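Tubulin-like protein CetZ1 (Haloferax volcanii, PDB 4B46) controls cell shape as a GTP-binding tubulin/FtsZ homologue of archaea, and is essential for developing the rod-shaped cells needed for efficient swimming. Local coordinates at residues G115-A120 with A151-T156. Residues are numbered along the deposited sequence; the frame is centred on the assembly and turned at random.
Sequences GAPVLA and ARSFQT
P117 of helix 111-126 meets T156 and S153 of helix 144-160, a compact example of two helices in a nucleotide-binding domain touching through a proline ring set against a threonine methyl and a serine. CB of P117 points toward the second helix and lies 3.7 Å from CG2 of T156. The threonine meets it with its methyl branch: CG2 stands anti to the backbone N, while OG1 sits beside that N (chi1 -51°). One turn earlier along the helix, S153 borders the neighbouring ring carbon, where CG of P117 is 4.3 Å from OG of S153 and equally far from its carbonyl O. The backbones come near each other here, with 6.2 Å between the CA atoms of P117 and T156, yet the two segments bury just 117 Å² in all.

Polar bonds lie beside the apolar contact. OG1 of T156 makes a weak hydrogen bond, 3.4 Å long, to O of R152 within its own helix. OG of S153, trans to its own backbone N (chi1 -178°), is hydrogen-bonded to the carbonyl O of S113, just before the first segment, and so ties the two helices together. P117, lacking an N-H, kinks the helix here, while L119 N still bonds to G115 O at 2.9 Å.

The site lies close to the nucleotide: the side chain of P117 lies about 6 Å from G112, a GTP-binding residue, and the side chain of S153 is about 9 Å from the bound GDP. F157 also packs on P117 and A116. On helix 111-126, A116 and L119 rest on strand 100-106 of the central sheet, while A151, R152, F154 and Q155 pack against helix 353-366.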
loop_
_atom_site.group_PDB
_atom_site.type_symbol
_atom_site.label_atom_id
_atom_site.label_comp_id
_atom_site.label_asym_id
_atom_site.label_seq_id
_atom_site.Cartn_x
_atom_site.Cartn_y
_atom_site.Cartn_z
ATOM N N GLY A 115 -15.826 -2.370 -2.722
ATOM C CA GLY A 115 -15.393 -3.291 -3.765
ATOM C C GLY A 115 -14.027 -3.938 -3.586
ATOM O O GLY A 115 -13.821 -5.076 -4.026
ATOM N N ALA A 116 -13.092 -3.229 -2.955
ATOM C CA ALA A 116 -11.758 -3.801 -2.749
ATOM C C ALA A 116 -11.766 -5.136 -1.994
ATOM O O ALA A 116 -11.113 -6.076 -2.433
ATOM C CB ALA A 116 -10.794 -2.790 -2.105
ATOM N N PRO A 117 -12.516 -5.242 -0.876
ATOM C CA PRO A 117 -12.528 -6.544 -0.196
ATOM C C PRO A 117 -13.186 -7.645 -1.023
ATOM O O PRO A 117 -12.809 -8.815 -0.896
ATOM C CB PRO A 117 -13.372 -6.284 1.055
ATOM C CG PRO A 117 -13.312 -4.818 1.254
ATOM C CD PRO A 117 -13.290 -4.240 -0.120
ATOM N N VAL A 118 -14.175 -7.277 -1.833
ATOM C CA VAL A 118 -14.846 -8.229 -2.703
ATOM C C VAL A 118 -13.851 -8.749 -3.730
ATOM O O VAL A 118 -13.772 -9.952 -3.981
ATOM C CB VAL A 118 -16.081 -7.594 -3.399
ATOM C CG1 VAL A 118 -16.599 -8.488 -4.546
ATOM C CG2 VAL A 118 -17.172 -7.336 -2.384
ATOM N N LEU A 119 -13.067 -7.845 -4.302
ATOM C CA LEU A 119 -12.061 -8.263 -5.270
ATOM C C LEU A 119 -10.994 -9.143 -4.621
ATOM O O LEU A 119 -10.600 -10.167 -5.202
ATOM C CB LEU A 119 -11.395 -7.063 -5.949
ATOM C CG LEU A 119 -10.260 -7.435 -6.921
ATOM C CD1 LEU A 119 -10.726 -8.375 -8.042
ATOM C CD2 LEU A 119 -9.598 -6.185 -7.495
ATOM N N ALA A 120 -10.526 -8.750 -3.432
ATOM C CA ALA A 120 -9.461 -9.511 -2.763
ATOM C C ALA A 120 -9.886 -10.956 -2.542
ATOM O O ALA A 120 -9.121 -11.882 -2.796
ATOM C CB ALA A 120 -9.048 -8.854 -1.439
ATOM N N ALA A 151 -13.971 2.262 8.791
ATOM C CA ALA A 151 -14.063 1.294 9.873
ATOM C C ALA A 151 -14.678 -0.019 9.370
ATOM O O ALA A 151 -14.124 -1.094 9.587
ATOM C CB ALA A 151 -14.894 1.872 11.022
ATOM N N ARG A 152 -15.822 0.076 8.697
ATOM C CA ARG A 152 -16.477 -1.110 8.133
ATOM C C ARG A 152 -15.668 -1.787 7.039
ATOM O O ARG A 152 -15.582 -3.012 6.994
ATOM C CB ARG A 152 -17.855 -0.756 7.596
ATOM C CG ARG A 152 -18.820 -0.396 8.681
ATOM C CD ARG A 152 -20.164 -0.055 8.086
ATOM N NE ARG A 152 -21.194 0.071 9.101
ATOM C CZ ARG A 152 -22.223 0.905 9.005
ATOM N NH1 ARG A 152 -22.342 1.694 7.945
ATOM N NH2 ARG A 152 -23.121 0.953 9.969
ATOM N N SER A 153 -15.073 -0.990 6.161
ATOM C CA SER A 153 -14.255 -1.521 5.075
ATOM C C SER A 153 -13.003 -2.219 5.622
ATOM O O SER A 153 -12.633 -3.319 5.174
ATOM C CB SER A 153 -13.860 -0.392 4.119
ATOM O OG SER A 153 -13.100 -0.871 3.018
ATOM N N PHE A 154 -12.359 -1.579 6.592
ATOM C CA PHE A 154 -11.160 -2.148 7.207
ATOM C C PHE A 154 -11.422 -3.549 7.771
ATOM O O PHE A 154 -10.637 -4.466 7.545
ATOM C CB PHE A 154 -10.591 -1.237 8.307
ATOM C CG PHE A 154 -9.497 -1.898 9.114
ATOM C CD1 PHE A 154 -8.186 -1.874 8.675
ATOM C CD2 PHE A 154 -9.795 -2.581 10.288
ATOM C CE1 PHE A 154 -7.175 -2.511 9.401
ATOM C CE2 PHE A 154 -8.792 -3.218 11.018
ATOM C CZ PHE A 154 -7.485 -3.185 10.569
ATOM N N GLN A 155 -12.524 -3.702 8.503
ATOM C CA GLN A 155 -12.868 -4.980 9.124
ATOM C C GLN A 155 -12.906 -6.095 8.087
ATOM O O GLN A 155 -12.400 -7.186 8.327
ATOM C CB GLN A 155 -14.234 -4.908 9.814
ATOM C CG GLN A 155 -14.344 -3.876 10.918
ATOM C CD GLN A 155 -13.668 -4.313 12.200
ATOM O OE1 GLN A 155 -12.662 -3.737 12.612
ATOM N NE2 GLN A 155 -14.223 -5.335 12.843
ATOM N N THR A 156 -13.502 -5.808 6.934
ATOM C CA THR A 156 -13.676 -6.829 5.901
ATOM C C THR A 156 -12.402 -7.018 5.101
ATOM O O THR A 156 -11.975 -8.148 4.853
ATOM C CB THR A 156 -14.818 -6.460 4.932
ATOM O OG1 THR A 156 -15.983 -6.130 5.686
ATOM C CG2 THR A 156 -15.141 -7.636 4.003
#